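PDB 5LXZ: secreted protein from Streptomyces lividans TK24, which probably works as a copper-radical oxidase of the AA5 family, related to galactose oxidase, with a mononuclear copper centre. Local coordinates for residues A[193-198]-A[204-209]; A[131-136]-A[172-177]; A[112-117]-A[211-216]; A[92-97]-A[240-245]. The protein carries 1 engineered substitution. All coordinates share one frame; numbering follows the deposited sequence.

Contact 1: A[193-198]-A[204-209]; sequences YRVQGL and RNTYGI. With PO4 (phosphate ion), chain F.
Y193 and G208 meet as a hydrogen-bonded antiparallel pair, and both direct hydrogen bonds of the contact run between their backbones. Y193 N donates to G208 O at 2.7 Å from above the carbonyl plane, tilted 38° out of it. In the return bond G208 N reaches Y193 O at 2.9 Å, in the carbonyl plane and on a lone pair. The side chain of Y193 starts beside the same carbonyl: CB is 3.9 Å from G208 O, and CD1 still lies 4.1 Å from that oxygen, which sits at the ring edge. With CG beside the backbone N (chi1 -74°), the ring then runs on past M114 and L213, and OH at its tip is hydrogen-bonded to N138.

Further along, the strands splay apart. A water takes the place of a direct bond, accepting from V195 N at 2.9 Å and donating to T206 O at 2.6 Å. Beyond the type II turn V195-L198, L198 CD1 packs 3.6 Å from T206 CB, the two side chains crossing at about a right angle, while T206 OG1 bonds back to D202 O. R194, pointing away, offers its guanidinium edge to a phosphate probably taken up from the crystallisation liquor, with R194 NE 2.8 Å from O2 in the guanidinium plane. Two neighbouring antiparallel strands linked through a turn and the short helix 200-205 form a local connection within the GlxA beta-barrel domain.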
loop_
_atom_site.group_PDB
_atom_site.type_symbol
_atom_site.label_atom_id
_atom_site.label_comp_id
_atom_site.label_asym_id
_atom_site.label_seq_id
_atom_site.Cartn_x
_atom_site.Cartn_y
_atom_site.Cartn_z
ATOM N N TYR A 193 -25.607 -12.031 -2.313
ATOM C CA TYR A 193 -26.099 -13.023 -3.246
ATOM C C TYR A 193 -27.423 -13.580 -2.791
ATOM O O TYR A 193 -27.550 -13.980 -1.643
ATOM C CB TYR A 193 -25.093 -14.185 -3.404
ATOM C CG TYR A 193 -23.915 -13.751 -4.229
ATOM C CD1 TYR A 193 -22.910 -12.954 -3.669
ATOM C CD2 TYR A 193 -23.819 -14.049 -5.561
ATOM C CE1 TYR A 193 -21.844 -12.506 -4.424
ATOM C CE2 TYR A 193 -22.772 -13.594 -6.341
ATOM C CZ TYR A 193 -21.770 -12.817 -5.775
ATOM O OH TYR A 193 -20.750 -12.330 -6.597
ATOM N N ARG A 194 -28.391 -13.635 -3.689
ATOM C CA ARG A 194 -29.673 -14.269 -3.457
ATOM C C ARG A 194 -29.510 -15.777 -3.618
ATOM O O ARG A 194 -28.892 -16.213 -4.534
ATOM C CB ARG A 194 -30.708 -13.727 -4.461
ATOM C CG ARG A 194 -32.151 -14.027 -4.026
ATOM C CD ARG A 194 -33.152 -13.574 -5.088
ATOM N NE ARG A 194 -33.181 -14.463 -6.231
ATOM C CZ ARG A 194 -33.926 -15.568 -6.337
ATOM N NH1 ARG A 194 -34.664 -15.976 -5.328
ATOM N NH2 ARG A 194 -33.878 -16.287 -7.443
ATOM N N VAL A 195 -30.077 -16.549 -2.693
ATOM C CA VAL A 195 -30.088 -18.003 -2.798
ATOM C C VAL A 195 -31.320 -18.436 -3.556
ATOM O O VAL A 195 -32.442 -18.260 -3.073
ATOM C CB VAL A 195 -30.106 -18.646 -1.408
ATOM C CG1 VAL A 195 -30.083 -20.175 -1.539
ATOM C CG2 VAL A 195 -28.926 -18.147 -0.592
ATOM N N GLN A 196 -31.117 -18.977 -4.746
ATOM C CA GLN A 196 -32.252 -19.384 -5.580
ATOM C C GLN A 196 -32.993 -20.580 -4.966
ATOM O O GLN A 196 -32.382 -21.484 -4.426
ATOM C CB GLN A 196 -31.798 -19.755 -6.973
ATOM C CG GLN A 196 -31.209 -18.600 -7.750
ATOM C CD GLN A 196 -31.049 -18.898 -9.226
ATOM O OE1 GLN A 196 -31.671 -19.842 -9.785
ATOM N NE2 GLN A 196 -30.229 -18.105 -9.881
ATOM N N GLY A 197 -34.318 -20.542 -5.046
ATOM C CA GLY A 197 -35.143 -21.661 -4.597
ATOM C C GLY A 197 -35.687 -21.567 -3.199
ATOM O O GLY A 197 -36.511 -22.377 -2.839
ATOM N N LEU A 198 -35.249 -20.588 -2.408
ATOM C CA LEU A 198 -35.865 -20.313 -1.125
ATOM C C LEU A 198 -37.047 -19.332 -1.291
ATOM O O LEU A 198 -37.083 -18.521 -2.229
ATOM C CB LEU A 198 -34.837 -19.705 -0.177
ATOM C CG LEU A 198 -33.538 -20.480 0.066
ATOM C CD1 LEU A 198 -32.700 -19.726 1.087
ATOM C CD2 LEU A 198 -33.805 -21.893 0.583
ATOM N N ARG A 204 -35.894 -14.407 3.243
ATOM C CA ARG A 204 -35.545 -13.182 3.970
ATOM C C ARG A 204 -34.324 -13.394 4.849
ATOM O O ARG A 204 -33.453 -12.526 4.946
ATOM C CB ARG A 204 -36.714 -12.692 4.831
ATOM C CG ARG A 204 -37.933 -12.219 4.045
ATOM C CD ARG A 204 -38.928 -11.484 4.950
ATOM N NE ARG A 204 -39.404 -12.328 6.048
ATOM C CZ ARG A 204 -40.385 -13.238 5.970
ATOM N NH1 ARG A 204 -41.054 -13.455 4.841
ATOM N NH2 ARG A 204 -40.724 -13.946 7.055
ATOM N N ASN A 205 -34.209 -14.601 5.414
ATOM C CA ASN A 205 -33.203 -14.880 6.412
ATOM C C ASN A 205 -31.887 -15.456 5.905
ATOM O O ASN A 205 -30.949 -15.568 6.679
ATOM C CB ASN A 205 -33.787 -15.894 7.404
ATOM C CG ASN A 205 -34.959 -15.343 8.222
ATOM O OD1 ASN A 205 -35.071 -14.151 8.435
ATOM N ND2 ASN A 205 -35.825 -16.240 8.696
ATOM N N THR A 206 -31.813 -15.859 4.638
ATOM C CA THR A 206 -30.645 -16.558 4.138
ATOM C C THR A 206 -30.122 -15.808 2.915
ATOM O O THR A 206 -30.876 -15.594 1.968
ATOM C CB THR A 206 -30.973 -18.016 3.732
ATOM O OG1 THR A 206 -31.893 -18.564 4.680
ATOM C CG2 THR A 206 -29.718 -18.861 3.689
ATOM N N TYR A 207 -28.854 -15.415 2.976
ATOM C CA TYR A 207 -28.213 -14.792 1.784
ATOM C C TYR A 207 -26.724 -15.027 1.842
ATOM O O TYR A 207 -26.183 -15.407 2.871
ATOM C CB TYR A 207 -28.517 -13.296 1.735
ATOM C CG TYR A 207 -28.054 -12.544 2.931
ATOM C CD1 TYR A 207 -28.855 -12.466 4.083
ATOM C CD2 TYR A 207 -26.804 -11.956 2.972
ATOM C CE1 TYR A 207 -28.413 -11.798 5.189
ATOM C CE2 TYR A 207 -26.361 -11.289 4.094
ATOM C CZ TYR A 207 -27.166 -11.226 5.203
ATOM O OH TYR A 207 -26.693 -10.532 6.303
ATOM N N GLY A 208 -26.040 -14.772 0.731
ATOM C CA GLY A 208 -24.612 -14.962 0.655
ATOM C C GLY A 208 -23.897 -13.640 0.554
ATOM O O GLY A 208 -24.497 -12.651 0.082
ATOM N N ILE A 209 -22.687 -13.618 1.039
ATOM C CA ILE A 209 -21.738 -12.511 0.749
ATOM C C ILE A 209 -20.463 -13.114 0.231
ATOM O O ILE A 209 -19.902 -14.010 0.854
ATOM C CB ILE A 209 -21.425 -11.647 1.981
ATOM C CG1 ILE A 209 -22.711 -11.081 2.571
ATOM C CG2 ILE A 209 -20.429 -10.532 1.614
ATOM C CD1 ILE A 209 -23.293 -9.891 1.871
HETATM P P PO4 F . -32.438 -13.667 -9.742
HETATM O O1 PO4 F . -33.171 -14.991 -9.909
HETATM O O2 PO4 F . -31.713 -13.669 -8.434
HETATM O O3 PO4 F . -31.514 -13.495 -10.956
HETATM O O4 PO4 F . -33.414 -12.552 -9.784
HETATM O O HOH W 1 -31.523 -15.262 -0.532
#

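Contact 2: A[131-136]-A[172-177]; sequences TKFTGK and GRIYVE
F133 and V176 face each other side chain to side chain, and with I174 they account for nearly all the surface buried here. The strands that bear them are not partners: their nearest CA atoms, those of F133 and V176, are 8.2 Å apart, and strand 141-144 pairs with both. The curl of the sheet turns the two strands toward a shared interior. F133 has CG beside its own backbone N (chi1 -65°), which sends the ring inward. One side of that ring, rather than its far end, receives V176: CG1 lies 3.8 Å from F133 CD1 and equally near CE1. The methyl approaches obliquely, and the side chains cross at about a right angle.

I174 makes the lighter touch. Its CB points toward F133, but the longer branch leads away, and it is CG2 that comes within 4.4 Å of F133 CZ. M114, V116 and V195 close in on the phenyl ring from other strands of the sheet.

Polar chemistry is kept apart from this core. Y175, between the two apolar residues, bonds through OH to E177 OE1 at 2.6 Å, using the anti lone pair of the carboxylate, and K217 also bonds to Y175 OH. Between F133 and its aliphatic partners only dispersion and exclusion of water can act, so shape and burial hold this interior, while pairing with strand 141-144 helps to place both backbones.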
loop_
_atom_site.group_PDB
_atom_site.type_symbol
_atom_site.label_atom_id
_atom_site.label_comp_id
_atom_site.label_asym_id
_atom_site.label_seq_id
_atom_site.Cartn_x
_atom_site.Cartn_y
_atom_site.Cartn_z
ATOM N N THR A 131 -26.784 -25.589 -5.296
ATOM C CA THR A 131 -27.486 -24.344 -4.954
ATOM C C THR A 131 -26.891 -23.205 -5.787
ATOM O O THR A 131 -25.665 -23.070 -5.879
ATOM C CB THR A 131 -27.395 -24.058 -3.456
ATOM O OG1 THR A 131 -28.111 -25.062 -2.732
ATOM C CG2 THR A 131 -27.979 -22.678 -3.057
ATOM N N LYS A 132 -27.788 -22.388 -6.344
ATOM C CA LYS A 132 -27.425 -21.239 -7.167
ATOM C C LYS A 132 -27.505 -19.975 -6.345
ATOM O O LYS A 132 -28.458 -19.776 -5.590
ATOM C CB LYS A 132 -28.368 -21.114 -8.333
ATOM C CG LYS A 132 -28.116 -22.124 -9.435
ATOM C CD LYS A 132 -29.166 -22.059 -10.523
ATOM C CE LYS A 132 -28.810 -22.979 -11.685
ATOM N NZ LYS A 132 -29.639 -22.593 -12.856
ATOM N N PHE A 133 -26.463 -19.147 -6.473
ATOM C CA PHE A 133 -26.330 -17.889 -5.746
ATOM C C PHE A 133 -26.188 -16.838 -6.815
ATOM O O PHE A 133 -25.325 -16.966 -7.674
ATOM C CB PHE A 133 -25.068 -17.906 -4.906
ATOM C CG PHE A 133 -25.068 -18.904 -3.810
ATOM C CD1 PHE A 133 -24.638 -20.207 -4.061
ATOM C CD2 PHE A 133 -25.448 -18.550 -2.520
ATOM C CE1 PHE A 133 -24.612 -21.131 -3.025
ATOM C CE2 PHE A 133 -25.417 -19.482 -1.474
ATOM C CZ PHE A 133 -24.998 -20.769 -1.748
ATOM N N THR A 134 -27.014 -15.782 -6.770
ATOM C CA THR A 134 -27.005 -14.747 -7.822
ATOM C C THR A 134 -26.729 -13.387 -7.178
ATOM O O THR A 134 -27.384 -13.010 -6.223
ATOM C CB THR A 134 -28.318 -14.746 -8.598
ATOM O OG1 THR A 134 -28.498 -16.045 -9.169
ATOM C CG2 THR A 134 -28.323 -13.743 -9.697
ATOM N N GLY A 135 -25.757 -12.656 -7.725
ATOM C CA GLY A 135 -25.357 -11.392 -7.130
ATOM C C GLY A 135 -26.458 -10.373 -7.345
ATOM O O GLY A 135 -26.903 -10.120 -8.478
ATOM N N LYS A 136 -26.896 -9.743 -6.270
ATOM C CA LYS A 136 -28.015 -8.816 -6.381
ATOM C C LYS A 136 -27.659 -7.567 -7.190
ATOM O O LYS A 136 -28.515 -6.978 -7.861
ATOM C CB LYS A 136 -28.529 -8.471 -4.989
ATOM C CG LYS A 136 -29.139 -9.690 -4.342
ATOM C CD LYS A 136 -29.476 -9.429 -2.892
ATOM C CE LYS A 136 -30.015 -10.676 -2.228
ATOM N NZ LYS A 136 -30.294 -10.456 -0.804
ATOM N N GLY A 172 -21.793 -19.808 7.268
ATOM C CA GLY A 172 -21.312 -21.023 6.666
ATOM C C GLY A 172 -20.604 -20.719 5.364
ATOM O O GLY A 172 -21.217 -20.165 4.459
ATOM N N ARG A 173 -19.343 -21.104 5.256
ATOM C CA ARG A 173 -18.580 -20.910 4.028
ATOM C C ARG A 173 -18.685 -22.075 3.090
ATOM O O ARG A 173 -18.577 -23.226 3.511
ATOM C CB ARG A 173 -17.120 -20.640 4.351
ATOM C CG ARG A 173 -16.974 -19.441 5.253
ATOM C CD ARG A 173 -15.583 -18.884 5.361
ATOM N NE ARG A 173 -14.556 -19.914 5.328
ATOM C CZ ARG A 173 -13.261 -19.692 5.098
ATOM N NH1 ARG A 173 -12.771 -18.448 4.908
ATOM N NH2 ARG A 173 -12.437 -20.737 5.090
ATOM N N ILE A 174 -18.825 -21.794 1.802
ATOM C CA ILE A 174 -18.897 -22.813 0.773
ATOM C C ILE A 174 -18.278 -22.327 -0.539
ATOM O O ILE A 174 -18.513 -21.185 -0.971
ATOM C CB ILE A 174 -20.350 -23.273 0.596
ATOM C CG1 ILE A 174 -20.444 -24.514 -0.270
ATOM C CG2 ILE A 174 -21.252 -22.166 0.062
ATOM C CD1 ILE A 174 -19.828 -25.742 0.401
ATOM N N TYR A 175 -17.507 -23.190 -1.199
ATOM C CA TYR A 175 -16.968 -22.876 -2.494
ATOM C C TYR A 175 -18.112 -22.851 -3.511
ATOM O O TYR A 175 -18.939 -23.784 -3.563
ATOM C CB TYR A 175 -15.864 -23.883 -2.896
ATOM C CG TYR A 175 -15.351 -23.667 -4.279
ATOM C CD1 TYR A 175 -14.449 -22.614 -4.569
ATOM C CD2 TYR A 175 -15.771 -24.458 -5.342
ATOM C CE1 TYR A 175 -13.985 -22.393 -5.834
ATOM C CE2 TYR A 175 -15.307 -24.233 -6.637
ATOM C CZ TYR A 175 -14.421 -23.206 -6.883
ATOM O OH TYR A 175 -13.988 -22.959 -8.134
ATOM N N VAL A 176 -18.132 -21.816 -4.332
ATOM C CA VAL A 176 -19.031 -21.696 -5.440
ATOM C C VAL A 176 -18.274 -21.431 -6.721
ATOM O O VAL A 176 -17.163 -20.909 -6.706
ATOM C CB VAL A 176 -20.137 -20.639 -5.215
ATOM C CG1 VAL A 176 -20.925 -20.973 -3.972
ATOM C CG2 VAL A 176 -19.549 -19.236 -5.150
ATOM N N GLU A 177 -18.858 -21.824 -7.846
ATOM C CA GLU A 177 -18.215 -21.718 -9.132
ATOM C C GLU A 177 -19.204 -21.375 -10.222
ATOM O O GLU A 177 -20.346 -21.861 -10.191
ATOM C CB GLU A 177 -17.575 -23.069 -9.418
ATOM C CG GLU A 177 -16.642 -23.138 -10.599
ATOM C CD GLU A 177 -15.911 -24.469 -10.595
ATOM O OE1 GLU A 177 -14.882 -24.572 -9.916
ATOM O OE2 GLU A 177 -16.391 -25.401 -11.284
#

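Contact 3: A[112-117]-A[211-216]; sequences GLMVVH and QKLALD
The flat peptide linking G112 to L113 has a methyl group of L213 over one face: L213 CD2 stands 3.7 Å from G112 C and, beside it, 3.5 Å from G112 N. With no side chain on G112 in the way, the methyl comes right down onto the backbone. At the far end of strand 111-118 the H117 ring is stacked with Y207. Its edge is taken by V115 O, which accepts from H117 ND1 at 3.2 Å; the oxygen lies in the ring plane, but the donor stands 55° out of the carbonyl plane. That bond, with the stack on Y207, helps to set the rotation of the imidazole.

L213 spends its other methyl on M114. The methionine leaves with CG anti to the backbone N (chi1 -176°) and then bends twice, which brings M114 CE to 4.1 Å from L213 CD1, the side chains crossing at about a right angle. A water spans the polar side of the contact, donating to L113 O at 2.7 Å and accepting from Q211 N at 2.9 Å.

Outside these segments, T187 OG1 accepts from L213 N, and E375 takes both the K212 ammonium and the backbone N of L215 and D216. The chemistry is therefore divided: one leucine supplies the apolar grip on the barrel strand, a single water matches two backbone groups too far apart to bond directly, and other loops hold most of the polar groups of 211-216.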
loop_
_atom_site.group_PDB
_atom_site.type_symbol
_atom_site.label_atom_id
_atom_site.label_comp_id
_atom_site.label_asym_id
_atom_site.label_seq_id
_atom_site.Cartn_x
_atom_site.Cartn_y
_atom_site.Cartn_z
ATOM N N GLY A 112 -14.914 -19.064 -5.904
ATOM C CA GLY A 112 -14.354 -18.684 -4.643
ATOM C C GLY A 112 -15.291 -18.970 -3.500
ATOM O O GLY A 112 -16.299 -19.662 -3.691
ATOM N N LEU A 113 -14.997 -18.438 -2.321
ATOM C CA LEU A 113 -15.823 -18.731 -1.152
ATOM C C LEU A 113 -17.024 -17.808 -1.026
ATOM O O LEU A 113 -16.905 -16.592 -1.140
ATOM C CB LEU A 113 -15.014 -18.747 0.140
ATOM C CG LEU A 113 -13.937 -19.827 0.168
ATOM C CD1 LEU A 113 -13.142 -19.697 1.449
ATOM C CD2 LEU A 113 -14.517 -21.222 0.027
ATOM N N MET A 114 -18.190 -18.418 -0.853
ATOM C CA MET A 114 -19.400 -17.716 -0.469
ATOM C C MET A 114 -19.609 -17.852 1.024
ATOM O O MET A 114 -19.564 -18.981 1.564
ATOM C CB MET A 114 -20.581 -18.366 -1.191
ATOM C CG MET A 114 -21.934 -17.713 -0.988
ATOM S SD MET A 114 -22.049 -16.083 -1.740
ATOM C CE MET A 114 -21.743 -16.437 -3.460
ATOM N N VAL A 115 -19.824 -16.733 1.711
ATOM C CA VAL A 115 -20.151 -16.773 3.138
ATOM C C VAL A 115 -21.650 -16.691 3.220
ATOM O O VAL A 115 -22.235 -15.652 2.974
ATOM C CB VAL A 115 -19.493 -15.647 3.918
ATOM C CG1 VAL A 115 -19.893 -15.720 5.400
ATOM C CG2 VAL A 115 -18.001 -15.721 3.713
ATOM N N VAL A 116 -22.308 -17.791 3.588
ATOM C CA VAL A 116 -23.749 -17.786 3.678
ATOM C C VAL A 116 -24.124 -17.338 5.081
ATOM O O VAL A 116 -23.548 -17.824 6.062
ATOM C CB VAL A 116 -24.355 -19.166 3.351
ATOM C CG1 VAL A 116 -25.874 -19.109 3.339
ATOM C CG2 VAL A 116 -23.772 -19.749 2.056
ATOM N N HIS A 117 -25.088 -16.438 5.140
ATOM C CA HIS A 117 -25.612 -15.835 6.352
ATOM C C HIS A 117 -26.985 -16.417 6.647
ATOM O O HIS A 117 -27.788 -16.524 5.764
ATOM C CB HIS A 117 -25.766 -14.331 6.176
ATOM C CG HIS A 117 -24.491 -13.575 6.212
ATOM N ND1 HIS A 117 -23.478 -13.797 5.305
ATOM C CD2 HIS A 117 -24.060 -12.591 7.023
ATOM C CE1 HIS A 117 -22.472 -12.990 5.569
ATOM N NE2 HIS A 117 -22.800 -12.238 6.592
ATOM N N GLN A 211 -16.592 -11.984 -1.729
ATOM C CA GLN A 211 -15.672 -11.106 -2.428
ATOM C C GLN A 211 -15.560 -11.533 -3.873
ATOM O O GLN A 211 -16.408 -12.300 -4.368
ATOM C CB GLN A 211 -14.315 -11.107 -1.727
ATOM C CG GLN A 211 -14.375 -10.689 -0.292
ATOM C CD GLN A 211 -14.931 -9.310 -0.120
ATOM O OE1 GLN A 211 -14.621 -8.391 -0.901
ATOM N NE2 GLN A 211 -15.825 -9.167 0.834
ATOM N N LYS A 212 -14.585 -11.042 -4.603
ATOM C CA LYS A 212 -14.423 -11.423 -5.999
ATOM C C LYS A 212 -14.471 -12.937 -6.203
ATOM O O LYS A 212 -13.859 -13.704 -5.455
ATOM C CB LYS A 212 -13.164 -10.850 -6.604
ATOM C CG LYS A 212 -11.889 -11.368 -6.028
ATOM C CD LYS A 212 -10.703 -11.060 -6.941
ATOM C CE LYS A 212 -9.514 -11.886 -6.444
ATOM N NZ LYS A 212 -8.310 -11.787 -7.313
ATOM N N LEU A 213 -15.191 -13.309 -7.235
ATOM C CA LEU A 213 -15.327 -14.705 -7.678
ATOM C C LEU A 213 -14.751 -14.745 -9.086
ATOM O O LEU A 213 -15.406 -14.352 -10.066
ATOM C CB LEU A 213 -16.778 -15.158 -7.619
ATOM C CG LEU A 213 -17.430 -15.140 -6.228
ATOM C CD1 LEU A 213 -18.936 -15.400 -6.302
ATOM C CD2 LEU A 213 -16.745 -16.113 -5.256
ATOM N N ALA A 214 -13.492 -15.159 -9.171
ATOM C CA ALA A 214 -12.762 -15.004 -10.387
ATOM C C ALA A 214 -11.782 -16.180 -10.536
ATOM O O ALA A 214 -12.080 -17.257 -10.058
ATOM C CB ALA A 214 -12.127 -13.601 -10.446
ATOM N N LEU A 215 -10.678 -15.982 -11.233
ATOM C CA LEU A 215 -9.783 -17.070 -11.547
ATOM C C LEU A 215 -8.551 -17.198 -10.697
ATOM O O LEU A 215 -7.922 -18.279 -10.681
ATOM C CB LEU A 215 -9.414 -16.962 -13.024
ATOM C CG LEU A 215 -10.591 -17.186 -13.961
ATOM C CD1 LEU A 215 -10.146 -17.015 -15.402
ATOM C CD2 LEU A 215 -11.258 -18.533 -13.739
ATOM N N ASP A 216 -8.153 -16.143 -9.997
ATOM C CA ASP A 216 -7.046 -16.207 -9.055
ATOM C C ASP A 216 -7.665 -16.331 -7.660
ATOM O O ASP A 216 -7.937 -15.330 -6.986
ATOM C CB ASP A 216 -6.165 -14.961 -9.232
ATOM C CG ASP A 216 -4.932 -14.978 -8.409
ATOM O OD1 ASP A 216 -4.581 -16.028 -7.799
ATOM O OD2 ASP A 216 -4.313 -13.886 -8.324
HETATM O O HOH W 2 -15.387 -14.409 -0.829
#

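Contact 4: A[92-97]-A[240-245]; sequences LIAGGT and DPMHEA
M242 reaches across to A94 and G95, and almost everything tight in this contact lies along that one side chain. It starts with CG beside the backbone N, runs on extended, and hooks at its last torsion (chi3 -62°). The bend lays SD 3.9 Å from A94 CB and turns CE onto the glycine backbone, 3.5 Å from G95 N and 3.7 Å from G95 CA. Since G95 carries no side chain, the terminal methyl meets bare main chain; W286 flanks both A94 and M242.

The setting is that of a galactose oxidase-like beta-propeller. Strand 91-102 belongs to one antiparallel sheet, while 240-245 leads into the next, a kelch repeat, so the methionine fills a seam between neighbouring sheets.

Away from M242 the segments part: even the CA atoms of G95 and A245 stay 6.5 Å apart. D240, P241 and H243 are exposed, and most of the polar groups named here look to the kelch sheet, though H243 O is bonded to R224. E277 receives the backbone N of H243 and E244, the H243 ring stacks with Y288, and H243 NE2 bonds to W286 O. E244 OE2 is hydrogen-bonded to Y288 OH.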
loop_
_atom_site.group_PDB
_atom_site.type_symbol
_atom_site.label_atom_id
_atom_site.label_comp_id
_atom_site.label_asym_id
_atom_site.label_seq_id
_atom_site.Cartn_x
_atom_site.Cartn_y
_atom_site.Cartn_z
ATOM N N LEU A 92 5.317 0.870 13.361
ATOM C CA LEU A 92 4.163 0.135 13.831
ATOM C C LEU A 92 3.755 -0.758 12.667
ATOM O O LEU A 92 3.597 -0.263 11.561
ATOM C CB LEU A 92 2.993 1.010 14.211
ATOM C CG LEU A 92 1.736 0.302 14.688
ATOM C CD1 LEU A 92 1.944 -0.450 16.002
ATOM C CD2 LEU A 92 0.634 1.335 14.877
ATOM N N ILE A 93 3.585 -2.050 12.914
ATOM C CA ILE A 93 3.199 -2.986 11.851
ATOM C C ILE A 93 2.049 -3.852 12.412
ATOM O O ILE A 93 2.169 -4.371 13.510
ATOM C CB ILE A 93 4.451 -3.717 11.304
ATOM C CG1 ILE A 93 4.072 -4.633 10.131
ATOM C CG2 ILE A 93 5.155 -4.480 12.384
ATOM C CD1 ILE A 93 5.284 -5.042 9.310
ATOM N N ALA A 94 0.919 -3.940 11.737
ATOM C CA ALA A 94 -0.266 -4.561 12.301
ATOM C C ALA A 94 -1.033 -5.284 11.244
ATOM O O ALA A 94 -1.089 -4.854 10.089
ATOM C CB ALA A 94 -1.131 -3.550 12.983
ATOM N N GLY A 95 -1.700 -6.322 11.686
ATOM C CA GLY A 95 -2.434 -7.178 10.826
ATOM C C GLY A 95 -1.611 -8.319 10.282
ATOM O O GLY A 95 -0.618 -8.740 10.876
ATOM N N GLY A 96 -2.053 -8.820 9.146
ATOM C CA GLY A 96 -1.409 -9.956 8.502
ATOM C C GLY A 96 -2.396 -11.018 8.155
ATOM O O GLY A 96 -3.587 -10.791 8.087
ATOM N N THR A 97 -1.877 -12.222 7.906
ATOM C CA THR A 97 -2.724 -13.287 7.440
ATOM C C THR A 97 -2.481 -14.572 8.224
ATOM O O THR A 97 -1.385 -14.786 8.779
ATOM C CB THR A 97 -2.550 -13.496 5.912
ATOM O OG1 THR A 97 -3.528 -14.407 5.433
ATOM C CG2 THR A 97 -1.143 -14.018 5.565
ATOM N N ASP A 240 -0.133 -4.342 21.986
ATOM C CA ASP A 240 -1.498 -4.896 22.029
ATOM C C ASP A 240 -1.974 -5.249 20.625
ATOM O O ASP A 240 -1.731 -4.458 19.687
ATOM C CB ASP A 240 -2.505 -3.910 22.605
ATOM C CG ASP A 240 -2.430 -3.773 24.096
ATOM O OD1 ASP A 240 -1.460 -4.268 24.740
ATOM O OD2 ASP A 240 -3.329 -3.054 24.590
ATOM N N PRO A 241 -2.670 -6.383 20.483
ATOM C CA PRO A 241 -3.303 -6.656 19.200
ATOM C C PRO A 241 -4.462 -5.689 18.934
ATOM O O PRO A 241 -5.053 -5.133 19.852
ATOM C CB PRO A 241 -3.846 -8.061 19.389
ATOM C CG PRO A 241 -4.164 -8.166 20.861
ATOM C CD PRO A 241 -3.021 -7.431 21.486
ATOM N N MET A 242 -4.763 -5.485 17.657
ATOM C CA MET A 242 -5.958 -4.772 17.278
ATOM C C MET A 242 -7.215 -5.514 17.753
ATOM O O MET A 242 -7.192 -6.728 17.990
ATOM C CB MET A 242 -6.041 -4.617 15.754
ATOM C CG MET A 242 -4.947 -3.758 15.225
ATOM S SD MET A 242 -5.035 -3.543 13.435
ATOM C CE MET A 242 -4.823 -5.227 12.884
ATOM N N HIS A 243 -8.308 -4.776 17.886
ATOM C CA HIS A 243 -9.601 -5.416 18.127
ATOM C C HIS A 243 -10.050 -6.251 16.944
ATOM O O HIS A 243 -10.574 -7.351 17.099
ATOM C CB HIS A 243 -10.633 -4.361 18.467
ATOM C CG HIS A 243 -10.327 -3.623 19.725
ATOM N ND1 HIS A 243 -10.705 -4.096 20.961
ATOM C CD2 HIS A 243 -9.650 -2.481 19.949
ATOM C CE1 HIS A 243 -10.278 -3.259 21.890
ATOM N NE2 HIS A 243 -9.649 -2.266 21.302
ATOM N N GLU A 244 -9.874 -5.705 15.733
ATOM C CA GLU A 244 -10.243 -6.382 14.507
ATOM C C GLU A 244 -9.072 -7.116 13.882
ATOM O O GLU A 244 -7.963 -6.608 13.845
ATOM C CB GLU A 244 -10.762 -5.383 13.489
ATOM C CG GLU A 244 -11.999 -4.627 13.918
ATOM C CD GLU A 244 -13.244 -5.501 13.963
ATOM O OE1 GLU A 244 -13.399 -6.388 13.087
ATOM O OE2 GLU A 244 -14.105 -5.280 14.861
ATOM N N ALA A 245 -9.328 -8.316 13.375
ATOM C CA ALA A 245 -8.396 -9.011 12.508
ATOM C C ALA A 245 -8.418 -8.295 11.160
ATOM O O ALA A 245 -9.495 -7.955 10.664
ATOM C CB ALA A 245 -8.822 -10.445 12.353
#

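In the fold
Contacts 1, 2 and 3 all involve one curled antiparallel sheet in the barrel domain. Centres of contacts 2 and 3 lie about 7 Å apart, those of 1 and 2 about 9 Å, and those of 1 and 3 about 14 Å. Backbone bonds knit them together: R194 N to T134 O at 2.8 Å joins contacts 1 and 2, and M114 N to I174 O, also 2.8 Å, joins 2 and 3. Contact 4 stands apart in the propeller, its centre about 24 Å from that of contact 3. L113 and G95 each lie about 12 Å from a bound copper ion; the chain holds two copper sites. Segment 240-245 runs on toward Y248, a copper ligand with Y460, H461 and H548.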